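Local coordinates for protein transcriptional activator HlyU (Vibrio cholerae, PDB 4K2E) that activates transcription of the hemolysin gene by binding DNA as a winged-helix regulator, and may promote expression of other virulence determinants, possibly acting as both activator and repressor, at residues 25-30 against 73-78; 49-54 against 67-72; 89-94 against 98-103. All blocks are in the same frame, centred on the assembly; numbering follows the deposited sequence.

Contact 1: 25-30 against 73-78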
ATOM      1  N   ALA A  25      -1.676  -6.948  -6.430  1.00 46.58           N
ATOM      2  CA  ALA A  25      -1.702  -5.668  -5.738  1.00 43.97           C
ATOM      3  C   ALA A  25      -0.908  -5.780  -4.447  1.00 39.37           C
ATOM      4  O   ALA A  25      -0.189  -4.863  -4.074  1.00 33.70           O
ATOM      5  CB  ALA A  25      -3.114  -5.262  -5.449  1.00 42.67           C
ATOM      6  N   VAL A  26      -1.020  -6.924  -3.782  1.00 35.58           N
ATOM      7  CA  VAL A  26      -0.400  -7.094  -2.480  1.00 32.02           C
ATOM      8  C   VAL A  26       1.132  -7.192  -2.614  1.00 38.12           C
ATOM      9  O   VAL A  26       1.857  -6.713  -1.755  1.00 34.35           O
ATOM     10  CB  VAL A  26      -0.992  -8.292  -1.710  1.00 39.88           C
ATOM     11  CG1 VAL A  26      -0.126  -8.677  -0.545  1.00 37.71           C
ATOM     12  CG2 VAL A  26      -2.410  -7.944  -1.192  1.00 45.39           C
ATOM     13  N   VAL A  27       1.622  -7.782  -3.703  1.00 37.80           N
ATOM     14  CA  VAL A  27       3.073  -7.731  -3.958  1.00 38.03           C
ATOM     15  C   VAL A  27       3.540  -6.286  -3.973  1.00 34.78           C
ATOM     16  O   VAL A  27       4.538  -5.904  -3.307  1.00 35.66           O
ATOM     17  CB  VAL A  27       3.476  -8.360  -5.301  1.00 35.59           C
ATOM     18  CG1 VAL A  27       4.989  -8.090  -5.564  1.00 38.85           C
ATOM     19  CG2 VAL A  27       3.159  -9.832  -5.282  1.00 43.64           C
ATOM     20  N   LEU A  28       2.806  -5.475  -4.721  1.00 34.84           N
ATOM     21  CA  LEU A  28       3.156  -4.064  -4.757  1.00 28.63           C
ATOM     22  C   LEU A  28       3.085  -3.371  -3.386  1.00 35.25           C
ATOM     23  O   LEU A  28       3.981  -2.629  -2.994  1.00 32.78           O
ATOM     24  CB  LEU A  28       2.248  -3.347  -5.733  1.00 32.40           C
ATOM     25  CG  LEU A  28       2.443  -1.840  -5.735  1.00 38.65           C
ATOM     26  CD1 LEU A  28       3.639  -1.471  -6.621  1.00 47.11           C
ATOM     27  CD2 LEU A  28       1.148  -1.176  -6.205  1.00 42.24           C
ATOM     28  N   LEU A  29       1.997  -3.627  -2.655  1.00 34.00           N
ATOM     29  CA  LEU A  29       1.789  -3.002  -1.350  1.00 30.75           C
ATOM     30  C   LEU A  29       2.858  -3.422  -0.335  1.00 34.33           C
ATOM     31  O   LEU A  29       3.308  -2.604   0.469  1.00 29.90           O
ATOM     32  CB  LEU A  29       0.353  -3.319  -0.821  1.00 27.69           C
ATOM     33  CG  LEU A  29      -0.724  -2.713  -1.725  1.00 32.82           C
ATOM     34  CD1 LEU A  29      -2.078  -3.364  -1.522  1.00 36.02           C
ATOM     35  CD2 LEU A  29      -0.819  -1.237  -1.420  1.00 35.46           C
ATOM     36  N   LYS A  30       3.228  -4.699  -0.352  1.00 31.96           N
ATOM     37  CA  LYS A  30       4.224  -5.222   0.568  1.00 34.57           C
ATOM     38  C   LYS A  30       5.593  -4.580   0.241  1.00 32.13           C
ATOM     39  O   LYS A  30       6.349  -4.264   1.158  1.00 37.08           O
ATOM     40  CB  LYS A  30       4.346  -6.753   0.462  1.00 38.07           C
ATOM     41  CG  LYS A  30       3.175  -7.512   1.101  1.00 36.66           C
ATOM     42  CD  LYS A  30       3.414  -9.014   1.163  1.00 38.62           C
ATOM     43  CE  LYS A  30       2.322  -9.698   1.958  1.00 41.53           C
ATOM     44  NZ  LYS A  30       2.257 -11.164   1.678  1.00 41.85           N
ATOM     45  N   ARG A  73      14.093  -3.798  -6.738  1.00 31.87           N
ATOM     46  CA  ARG A  73      14.511  -4.331  -8.046  1.00 29.76           C
ATOM     47  C   ARG A  73      13.799  -5.687  -8.254  1.00 37.88           C
ATOM     48  O   ARG A  73      13.216  -5.961  -9.300  1.00 38.42           O
ATOM     49  CB  ARG A  73      16.035  -4.530  -8.117  1.00 30.14           C
ATOM     50  CG  ARG A  73      16.832  -3.214  -8.201  1.00 34.30           C
ATOM     51  CD  ARG A  73      18.153  -3.315  -8.995  1.00 39.22           C
ATOM     52  NE  ARG A  73      19.047  -4.405  -8.614  1.00 44.44           N
ATOM     53  CZ  ARG A  73      19.747  -4.416  -7.489  1.00 47.42           C
ATOM     54  NH1 ARG A  73      19.639  -3.419  -6.614  1.00 49.31           N
ATOM     55  NH2 ARG A  73      20.545  -5.419  -7.231  1.00 38.15           N
ATOM     56  N   ARG A  74      13.857  -6.518  -7.227  1.00 35.59           N
ATOM     57  CA  ARG A  74      13.356  -7.882  -7.313  1.00 36.44           C
ATOM     58  C   ARG A  74      11.848  -7.902  -7.632  1.00 39.95           C
ATOM     59  O   ARG A  74      11.399  -8.686  -8.472  1.00 41.22           O
ATOM     60  CB  ARG A  74      13.623  -8.624  -6.003  1.00 34.26           C
ATOM     61  CG  ARG A  74      13.006 -10.013  -5.968  1.00 40.39           C
ATOM     62  CD  ARG A  74      13.445 -10.784  -4.750  1.00 35.61           C
ATOM     63  NE  ARG A  74      13.087 -10.078  -3.530  1.00 38.88           N
ATOM     64  CZ  ARG A  74      13.958  -9.608  -2.644  1.00 43.79           C
ATOM     65  NH1 ARG A  74      15.275  -9.759  -2.829  1.00 38.51           N
ATOM     66  NH2 ARG A  74      13.515  -8.994  -1.557  1.00 37.11           N
ATOM     67  N   ASP A  75      11.096  -6.995  -7.022  1.00 36.39           N
ATOM     68  CA  ASP A  75       9.655  -6.973  -7.262  1.00 42.61           C
ATOM     69  C   ASP A  75       9.211  -6.070  -8.391  1.00 41.22           C
ATOM     70  O   ASP A  75       8.020  -5.935  -8.645  1.00 40.77           O
ATOM     71  CB  ASP A  75       8.897  -6.681  -5.966  1.00 42.00           C
ATOM     72  CG  ASP A  75       8.918  -7.856  -5.043  1.00 40.51           C
ATOM     73  OD1 ASP A  75       9.091  -8.955  -5.573  1.00 43.34           O
ATOM     74  OD2 ASP A  75       8.809  -7.693  -3.814  1.00 45.00           O
ATOM     75  N   GLY A  76      10.169  -5.448  -9.071  1.00 40.99           N
ATOM     76  CA  GLY A  76       9.891  -4.714 -10.292  1.00 41.01           C
ATOM     77  C   GLY A  76       9.382  -3.299 -10.120  1.00 39.56           C
ATOM     78  O   GLY A  76       8.697  -2.791 -11.006  1.00 44.92           O
ATOM     79  N   LEU A  77       9.709  -2.645  -9.003  1.00 32.11           N
ATOM     80  CA  LEU A  77       9.148  -1.318  -8.725  1.00 27.16           C
ATOM     81  C   LEU A  77      10.095  -0.221  -9.247  1.00 34.59           C
ATOM     82  O   LEU A  77       9.744   0.957  -9.309  1.00 32.60           O
ATOM     83  CB  LEU A  77       8.926  -1.122  -7.236  1.00 26.27           C
ATOM     84  CG  LEU A  77       7.614  -1.790  -6.735  1.00 33.31           C
ATOM     85  CD1 LEU A  77       7.829  -3.224  -6.390  1.00 33.79           C
ATOM     86  CD2 LEU A  77       7.099  -1.029  -5.563  1.00 34.22           C
ATOM     87  N   VAL A  78      11.284  -0.648  -9.627  1.00 36.78           N
ATOM     88  CA  VAL A  78      12.365   0.281  -9.917  1.00 37.04           C
ATOM     89  C   VAL A  78      13.204  -0.230 -11.094  1.00 38.25           C
ATOM     90  O   VAL A  78      13.347  -1.440 -11.283  1.00 38.06           O
ATOM     91  CB  VAL A  78      13.139   0.393  -8.594  1.00 39.22           C
ATOM     92  CG1 VAL A  78      14.509  -0.077  -8.692  1.00 42.11           C
ATOM     93  CG2 VAL A  78      12.865   1.716  -7.892  1.00 34.58           C
TER
HETATM   94  O   HOH W   1       6.752  -7.429  -2.363  1.00 38.91           O

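Contact 2: 49-54 against 67-72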
ATOM      1  N   LEU A  49      17.692   9.214  -9.713  1.00 48.67           N
ATOM      2  CA  LEU A  49      18.607   9.525  -8.615  1.00 54.40           C
ATOM      3  C   LEU A  49      19.660   8.441  -8.506  1.00 54.45           C
ATOM      4  O   LEU A  49      19.371   7.257  -8.692  1.00 52.49           O
ATOM      5  CB  LEU A  49      17.843   9.637  -7.280  1.00 45.39           C
ATOM      6  CG  LEU A  49      16.865  10.817  -7.200  1.00 46.31           C
ATOM      7  CD1 LEU A  49      16.140  10.804  -5.890  1.00 61.34           C
ATOM      8  CD2 LEU A  49      17.572  12.128  -7.373  1.00 51.68           C
ATOM      9  N   SER A  50      20.882   8.847  -8.193  1.00 58.75           N
ATOM     10  CA  SER A  50      21.946   7.895  -7.970  1.00 56.38           C
ATOM     11  C   SER A  50      21.800   7.280  -6.605  1.00 52.96           C
ATOM     12  O   SER A  50      21.082   7.802  -5.754  1.00 51.04           O
ATOM     13  CB  SER A  50      23.305   8.589  -8.061  1.00 64.68           C
ATOM     14  OG  SER A  50      23.368   9.667  -7.146  1.00 61.06           O
ATOM     15  N   VAL A  51      22.477   6.162  -6.388  1.00 50.48           N
ATOM     16  CA  VAL A  51      22.473   5.504  -5.085  1.00 50.55           C
ATOM     17  C   VAL A  51      23.123   6.415  -4.029  1.00 49.53           C
ATOM     18  O   VAL A  51      22.687   6.451  -2.862  1.00 43.31           O
ATOM     19  CB  VAL A  51      23.207   4.153  -5.150  1.00 53.02           C
ATOM     20  CG1 VAL A  51      23.441   3.595  -3.769  1.00 57.76           C
ATOM     21  CG2 VAL A  51      22.431   3.177  -5.983  1.00 55.83           C
ATOM     22  N   GLY A  52      24.149   7.153  -4.448  1.00 46.74           N
ATOM     23  CA  GLY A  52      24.832   8.113  -3.588  1.00 51.79           C
ATOM     24  C   GLY A  52      23.870   9.199  -3.127  1.00 56.88           C
ATOM     25  O   GLY A  52      23.902   9.646  -1.975  1.00 49.19           O
ATOM     26  N   GLU A  53      22.977   9.616  -4.024  1.00 48.15           N
ATOM     27  CA  GLU A  53      22.072  10.697  -3.673  1.00 53.16           C
ATOM     28  C   GLU A  53      21.004  10.181  -2.722  1.00 46.14           C
ATOM     29  O   GLU A  53      20.632  10.857  -1.770  1.00 53.52           O
ATOM     30  CB  GLU A  53      21.381  11.280  -4.890  1.00 57.06           C
ATOM     31  CG  GLU A  53      20.429  12.406  -4.492  1.00 65.54           C
ATOM     32  CD  GLU A  53      20.358  13.501  -5.521  1.00 76.90           C
ATOM     33  OE1 GLU A  53      21.228  13.518  -6.418  1.00 82.08           O
ATOM     34  OE2 GLU A  53      19.432  14.340  -5.431  1.00 81.18           O
ATOM     35  N   LEU A  54      20.506   8.994  -3.028  1.00 42.75           N
ATOM     36  CA  LEU A  54      19.567   8.311  -2.148  1.00 42.43           C
ATOM     37  C   LEU A  54      20.151   8.137  -0.734  1.00 46.37           C
ATOM     38  O   LEU A  54      19.493   8.452   0.256  1.00 47.53           O
ATOM     39  CB  LEU A  54      19.161   6.960  -2.763  1.00 41.82           C
ATOM     40  CG  LEU A  54      18.261   7.050  -4.005  1.00 36.22           C
ATOM     41  CD1 LEU A  54      18.087   5.656  -4.664  1.00 38.17           C
ATOM     42  CD2 LEU A  54      16.888   7.609  -3.607  1.00 36.69           C
ATOM     43  N   GLN A  67      19.937  -3.289   0.403  1.00 43.57           N
ATOM     44  CA  GLN A  67      18.950  -4.342   0.618  1.00 44.42           C
ATOM     45  C   GLN A  67      17.551  -3.844   0.241  1.00 40.11           C
ATOM     46  O   GLN A  67      16.750  -4.572  -0.372  1.00 42.30           O
ATOM     47  CB  GLN A  67      18.959  -4.816   2.069  1.00 55.70           C
ATOM     48  CG  GLN A  67      20.197  -5.620   2.485  1.00 73.14           C
ATOM     49  CD  GLN A  67      21.283  -4.759   3.115  1.00 83.72           C
ATOM     50  OE1 GLN A  67      21.031  -3.632   3.541  1.00 85.19           O
ATOM     51  NE2 GLN A  67      22.500  -5.295   3.184  1.00 93.28           N
ATOM     52  N   HIS A  68      17.269  -2.593   0.603  1.00 35.77           N
ATOM     53  CA  HIS A  68      16.005  -1.973   0.205  1.00 31.60           C
ATOM     54  C   HIS A  68      15.922  -1.887  -1.313  1.00 32.74           C
ATOM     55  O   HIS A  68      14.884  -2.197  -1.911  1.00 34.36           O
ATOM     56  CB  HIS A  68      15.865  -0.573   0.831  1.00 34.33           C
ATOM     57  CG  HIS A  68      15.823  -0.609   2.321  1.00 43.65           C
ATOM     58  ND1 HIS A  68      14.873  -1.331   3.012  1.00 43.94           N
ATOM     59  CD2 HIS A  68      16.641  -0.072   3.253  1.00 47.64           C
ATOM     60  CE1 HIS A  68      15.091  -1.210   4.307  1.00 45.61           C
ATOM     61  NE2 HIS A  68      16.159  -0.455   4.479  1.00 48.76           N
ATOM     62  N   LEU A  69      17.009  -1.441  -1.934  1.00 35.05           N
ATOM     63  CA  LEU A  69      17.021  -1.319  -3.374  1.00 31.13           C
ATOM     64  C   LEU A  69      16.870  -2.691  -4.011  1.00 32.91           C
ATOM     65  O   LEU A  69      16.207  -2.838  -5.048  1.00 34.84           O
ATOM     66  CB  LEU A  69      18.298  -0.630  -3.867  1.00 33.26           C
ATOM     67  CG  LEU A  69      18.477   0.841  -3.464  1.00 35.54           C
ATOM     68  CD1 LEU A  69      19.903   1.318  -3.811  1.00 36.04           C
ATOM     69  CD2 LEU A  69      17.432   1.776  -4.085  1.00 35.22           C
ATOM     70  N   ALA A  70      17.447  -3.701  -3.373  1.00 32.45           N
ATOM     71  CA  ALA A  70      17.422  -5.050  -3.915  1.00 33.70           C
ATOM     72  C   ALA A  70      15.980  -5.583  -3.961  1.00 35.37           C
ATOM     73  O   ALA A  70      15.566  -6.221  -4.946  1.00 35.08           O
ATOM     74  CB  ALA A  70      18.299  -5.954  -3.112  1.00 36.72           C
ATOM     75  N   TRP A  71      15.248  -5.335  -2.877  1.00 35.14           N
ATOM     76  CA  TRP A  71      13.833  -5.664  -2.809  1.00 35.52           C
ATOM     77  C   TRP A  71      13.053  -4.927  -3.893  1.00 35.29           C
ATOM     78  O   TRP A  71      12.288  -5.550  -4.637  1.00 33.75           O
ATOM     79  CB  TRP A  71      13.303  -5.323  -1.409  1.00 39.46           C
ATOM     80  CG  TRP A  71      11.883  -5.803  -1.090  1.00 37.60           C
ATOM     81  CD1 TRP A  71      10.759  -5.667  -1.866  1.00 38.68           C
ATOM     82  CD2 TRP A  71      11.459  -6.421   0.123  1.00 37.29           C
ATOM     83  NE1 TRP A  71       9.660  -6.189  -1.200  1.00 35.44           N
ATOM     84  CE2 TRP A  71      10.068  -6.652   0.021  1.00 37.41           C
ATOM     85  CE3 TRP A  71      12.124  -6.807   1.291  1.00 40.42           C
ATOM     86  CZ2 TRP A  71       9.341  -7.262   1.037  1.00 41.79           C
ATOM     87  CZ3 TRP A  71      11.398  -7.414   2.296  1.00 45.46           C
ATOM     88  CH2 TRP A  71      10.022  -7.630   2.161  1.00 44.05           C
ATOM     89  N   LEU A  72      13.263  -3.619  -4.032  1.00 31.83           N
ATOM     90  CA  LEU A  72      12.527  -2.885  -5.054  1.00 25.74           C
ATOM     91  C   LEU A  72      12.846  -3.383  -6.490  1.00 38.30           C
ATOM     92  O   LEU A  72      11.973  -3.375  -7.351  1.00 33.85           O
ATOM     93  CB  LEU A  72      12.753  -1.371  -4.934  1.00 26.88           C
ATOM     94  CG  LEU A  72      12.325  -0.726  -3.620  1.00 30.13           C
ATOM     95  CD1 LEU A  72      12.820   0.726  -3.573  1.00 25.12           C
ATOM     96  CD2 LEU A  72      10.750  -0.807  -3.391  1.00 27.36           C
TER

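Contact 3: 89-94 against 98-103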
ATOM      1  N   TYR A  89      18.656   5.088 -10.410  1.00 44.64           N
ATOM      2  CA  TYR A  89      17.373   4.409 -10.225  1.00 44.84           C
ATOM      3  C   TYR A  89      16.208   5.268 -10.707  1.00 44.57           C
ATOM      4  O   TYR A  89      16.241   6.488 -10.533  1.00 46.80           O
ATOM      5  CB  TYR A  89      17.187   4.115  -8.733  1.00 40.54           C
ATOM      6  CG  TYR A  89      17.915   2.875  -8.297  1.00 47.05           C
ATOM      7  CD1 TYR A  89      19.293   2.868  -8.101  1.00 41.34           C
ATOM      8  CD2 TYR A  89      17.227   1.694  -8.115  1.00 46.45           C
ATOM      9  CE1 TYR A  89      19.954   1.696  -7.725  1.00 46.39           C
ATOM     10  CE2 TYR A  89      17.863   0.537  -7.737  1.00 45.14           C
ATOM     11  CZ  TYR A  89      19.219   0.538  -7.531  1.00 41.62           C
ATOM     12  OH  TYR A  89      19.808  -0.643  -7.161  1.00 44.38           O
ATOM     13  N   THR A  90      15.183   4.640 -11.291  1.00 39.53           N
ATOM     14  CA  THR A  90      13.937   5.353 -11.610  1.00 36.26           C
ATOM     15  C   THR A  90      12.752   4.447 -11.231  1.00 39.62           C
ATOM     16  O   THR A  90      12.925   3.245 -11.082  1.00 36.28           O
ATOM     17  CB  THR A  90      13.794   5.633 -13.101  1.00 39.32           C
ATOM     18  OG1 THR A  90      14.257   4.502 -13.829  1.00 43.46           O
ATOM     19  CG2 THR A  90      14.605   6.847 -13.531  1.00 43.69           C
ATOM     20  N   LEU A  91      11.546   5.000 -11.131  1.00 40.19           N
ATOM     21  CA  LEU A  91      10.356   4.130 -10.944  1.00 37.16           C
ATOM     22  C   LEU A  91      10.094   3.376 -12.227  1.00 43.93           C
ATOM     23  O   LEU A  91      10.421   3.862 -13.320  1.00 42.74           O
ATOM     24  CB  LEU A  91       9.135   4.972 -10.617  1.00 37.52           C
ATOM     25  CG  LEU A  91       9.239   5.768  -9.322  1.00 35.42           C
ATOM     26  CD1 LEU A  91       7.928   6.523  -9.059  1.00 38.97           C
ATOM     27  CD2 LEU A  91       9.578   4.878  -8.125  1.00 34.95           C
ATOM     28  N   SER A  92       9.452   2.219 -12.113  1.00 38.90           N
ATOM     29  CA  SER A  92       9.259   1.333 -13.245  1.00 47.29           C
ATOM     30  C   SER A  92       7.821   1.349 -13.759  1.00 52.29           C
ATOM     31  O   SER A  92       7.516   1.960 -14.780  1.00 57.05           O
ATOM     32  CB  SER A  92       9.573  -0.098 -12.826  1.00 52.15           C
ATOM     33  OG  SER A  92       8.505  -0.603 -12.020  1.00 56.01           O
ATOM     34  N   SER A  93       6.949   0.659 -13.038  1.00 54.38           N
ATOM     35  CA  SER A  93       5.618   0.323 -13.545  1.00 60.02           C
ATOM     36  C   SER A  93       4.631   1.479 -13.501  1.00 54.90           C
ATOM     37  O   SER A  93       4.793   2.411 -12.715  1.00 48.92           O
ATOM     38  CB  SER A  93       5.040  -0.844 -12.747  1.00 58.01           C
ATOM     39  OG  SER A  93       4.750  -0.452 -11.417  1.00 60.91           O
ATOM     40  N   THR A  94       3.609   1.396 -14.350  1.00 53.77           N
ATOM     41  CA  THR A  94       2.472   2.314 -14.338  1.00 53.21           C
ATOM     42  C   THR A  94       1.828   2.330 -12.959  1.00 51.06           C
ATOM     43  O   THR A  94       1.435   3.391 -12.458  1.00 46.99           O
ATOM     44  CB  THR A  94       1.400   1.865 -15.355  1.00 57.84           C
ATOM     45  OG1 THR A  94       2.032   1.262 -16.488  1.00 64.96           O
ATOM     46  CG2 THR A  94       0.568   3.045 -15.822  1.00 59.21           C
ATOM     47  N   ALA A  98       1.605   5.550 -10.486  1.00 42.27           N
ATOM     48  CA  ALA A  98       0.278   6.030 -10.076  1.00 42.60           C
ATOM     49  C   ALA A  98       0.119   6.053  -8.547  1.00 38.14           C
ATOM     50  O   ALA A  98      -0.410   7.021  -7.951  1.00 40.78           O
ATOM     51  CB  ALA A  98      -0.812   5.176 -10.730  1.00 40.67           C
ATOM     52  N   MET A  99       0.608   5.002  -7.892  1.00 37.06           N
ATOM     53  CA  MET A  99       0.455   4.940  -6.448  1.00 37.12           C
ATOM     54  C   MET A  99       1.320   5.995  -5.749  1.00 37.11           C
ATOM     55  O   MET A  99       0.862   6.643  -4.819  1.00 34.54           O
ATOM     56  CB  MET A  99       0.741   3.526  -5.922  1.00 43.23           C
ATOM     57  CG  MET A  99       0.584   3.385  -4.402  1.00 46.22           C
ATOM     58  SD  MET A  99      -1.107   3.687  -3.796  1.00 78.94           S
ATOM     59  CE  MET A  99      -2.080   2.638  -4.895  1.00 52.84           C
ATOM     60  N   ILE A 100       2.552   6.200  -6.230  1.00 34.34           N
ATOM     61  CA  ILE A 100       3.437   7.185  -5.638  1.00 36.14           C
ATOM     62  C   ILE A 100       2.903   8.606  -5.881  1.00 41.17           C
ATOM     63  O   ILE A 100       2.937   9.447  -4.984  1.00 44.03           O
ATOM     64  CB  ILE A 100       4.890   7.059  -6.170  1.00 42.36           C
ATOM     65  CG1 ILE A 100       5.460   5.684  -5.831  1.00 41.80           C
ATOM     66  CG2 ILE A 100       5.786   8.142  -5.559  1.00 39.66           C
ATOM     67  CD1 ILE A 100       5.411   5.368  -4.354  1.00 42.79           C
ATOM     68  N   GLU A 101       2.380   8.864  -7.079  1.00 41.73           N
ATOM     69  CA  GLU A 101       1.788  10.164  -7.361  1.00 50.11           C
ATOM     70  C   GLU A 101       0.699  10.441  -6.349  1.00 42.41           C
ATOM     71  O   GLU A 101       0.635  11.541  -5.766  1.00 45.03           O
ATOM     72  CB  GLU A 101       1.167  10.212  -8.757  1.00 54.06           C
ATOM     73  CG  GLU A 101       2.126  10.387  -9.883  1.00 64.92           C
ATOM     74  CD  GLU A 101       1.413  10.388 -11.215  1.00 79.16           C
ATOM     75  OE1 GLU A 101       2.019   9.951 -12.220  1.00 81.56           O
ATOM     76  OE2 GLU A 101       0.237  10.818 -11.251  1.00 86.65           O
ATOM     77  N   LEU A 102      -0.162   9.437  -6.152  1.00 40.90           N
ATOM     78  CA  LEU A 102      -1.289   9.603  -5.246  1.00 41.17           C
ATOM     79  C   LEU A 102      -0.814   9.879  -3.822  1.00 39.63           C
ATOM     80  O   LEU A 102      -1.286  10.794  -3.162  1.00 41.85           O
ATOM     81  CB  LEU A 102      -2.232   8.378  -5.283  1.00 38.63           C
ATOM     82  CG  LEU A 102      -3.366   8.462  -4.248  1.00 39.08           C
ATOM     83  CD1 LEU A 102      -4.179   9.726  -4.445  1.00 43.03           C
ATOM     84  CD2 LEU A 102      -4.284   7.225  -4.309  1.00 46.57           C
ATOM     85  N   LEU A 103       0.123   9.080  -3.357  1.00 36.94           N
ATOM     86  CA  LEU A 103       0.631   9.246  -2.000  1.00 41.46           C
ATOM     87  C   LEU A 103       1.264  10.609  -1.807  1.00 45.80           C
ATOM     88  O   LEU A 103       1.161  11.214  -0.739  1.00 47.00           O
ATOM     89  CB  LEU A 103       1.646   8.152  -1.682  1.00 43.70           C
ATOM     90  CG  LEU A 103       0.955   6.806  -1.479  1.00 42.37           C
ATOM     91  CD1 LEU A 103       2.004   5.732  -1.452  1.00 40.89           C
ATOM     92  CD2 LEU A 103       0.166   6.846  -0.193  1.00 44.90           C
TER

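Contact 1: 25-30 against 73-78
Two first torsions set up the apolar half of this contact. In Leu28, chi1 of 174° swings CG opposite the backbone N, so that a side chain whose first bond leads away from 73-78 still brings its CD1 methyl back to it. Leu77 answers with CG opposite its carbonyl carbon (chi1 -81°), turned to the side of helix 16-32, and its second torsion then presents CD2 to Leu28. Leu28 CD1 and Leu77 CD2 meet at 3.6 Å, one branch of each leucine doing the touching while the two chains pass at a slant. Leucine suits both buried places because its fork lets one methyl reach over the gap.

Nearer the surface, Val27 offers its CG1 methyl to the carboxylate carbon of Asp75, with CG1 lying 4.0 Å from Asp75 CG. This is mere apposition; the polar link runs through a water that donates to Val27 O at 2.8 Å and to Asp75 OD2, the latter at a distance too short to be relied on. A charged carboxylate suits this partly exposed place, where water can solvate it.

Between Asp75 and Leu77 the chain turns at Gly76, which, with phi of 83°, closes a Schellman motif at the end of helix 62-74, a conformation glycine adopts readily; Leu77 beyond it points toward 25-30. Leu77 also rests on Ala31 and Met32 of helix 16-32 and on Leu41. Val96 of helix 94-108 touches both leucines, and Tyr107 of the second subunit packs on Leu28, so the turn from helix 62-74 into strand 78-83 packs against both helix 16-32 and helix 94-108.

Contact 2: 49-54 against 67-72
Leu69 pushes its forked end between Val51 and Leu54, dividing its two methyls between them. CD1 lies 3.8 Å from Val51 CG2, and CD2 approaches Leu54 CD1 at 4.0 Å. Both partners sit on the first turn of helix 51-58, three residues apart, and therefore display their side chains on much the same face; a single leucine from helix 62-74 can engage both.

The fit depends on how the side chains are turned. Leu69 holds CG opposite its carbonyl carbon (chi1 -66°), and its first bond already points across the gap, so the fork reaches both partners, crossing each at a slant. Leu54 is also directed across, whereas Val51 stands to the flank and supplies only CG2, the methyl lying beside its backbone N. The short, beta-branched valine suits a place at the edge; the longer leucines fill the buried middle.

Ser50 caps the first turn of helix 51-58. Its OG accepts from Glu53 N at 3.1 Å, with a somewhat bent N-H...O angle of 140°, a bond that a small hydroxyl side chain makes easily at a helix start. Tyr89 of strand 86-91 touches both Val51 and Leu69, while Leu65 backs Val51 and Leu54.

The two helices belong to the predicted helix-turn-helix. Ser50 OG satisfies Glu53 N at the helix start, away from Leu69, whereas between 49-54 and 67-72 only methyl groups meet. Such contacts have little directional demand, so the spacing here probably depends on shape and burial.

Contact 3: 89-94 against 98-103
Leu91 ends strand 86-91 with its side chain aimed at helix 94-108. CB starts the chain toward the helix but is still 6.1 Å from Ile100 CG1. At CG, held opposite the carbonyl carbon (chi1 -62°), the gap to Ile100 CG1 has narrowed to 5.1 Å. From there the fork divides: CD1 goes on to meet Ile100 CG1 at 4.1 Å, a van der Waals contact, whereas CD2 stops 4.8 Å from Ile100 CG1. Leu41 and Leu44 pack against the same leucine side chain, so its broad, branched end serves several neighbours. Ile100 presents the middle of its longer arm, and the two side chains meet at a slant; a beta-branched residue gives the helix a wide apolar flank here, which Met32 of helix 16-32 also covers.

The second link is the first turn of the helix itself. Ala98 N donates to Thr94 O at 2.9 Å, with a nearly straight N-H...O angle of 164° and the donor tilted 26° from the carbonyl plane, the ordinary i to i+4 bond. Ser93 precedes it as N-cap, its OG accepting from Val96 N, a role that its short hydroxyl side chain fills well. The first bond of the Thr94 side chain leads away from 98-103, as befits an exposed polar residue, and Ala98, small enough for a close approach, packs against Leu106 of the second subunit.

Beyond Ala98, Met99 and Leu102 meet Leu102 of the second subunit, and Leu103 meets its Met99. Wing strand, short connection and C-terminal helix in a dimer interface together are the arrangement of the ArsR-type winged-helix fold, in which this contact ties the returning wing strand to one of the helices at the subunit interface.

How the contacts relate
Contact 2 is largely buried and apolar, joining the two helices of the predicted helix-turn-helix. Contacts 1 and 3 are mixed, each pairing a buried aliphatic touch with a polar link at a more exposed edge: a bridging water in the first, a helical backbone bond in the third. Helix 62-74 serves contacts 1 and 2, and Leu77 N probably bonds to Leu72 O between them. Contacts 2 and 3 share the sheet, where strand 49-50 pairs with 86-91 through a probable hydrogen bond between Leu49 O and Tyr89 N. Leu77 O probably accepts from Ser92 N, tying contact 1 to contact 3. These two also touch the second subunit, which contact 2 does not.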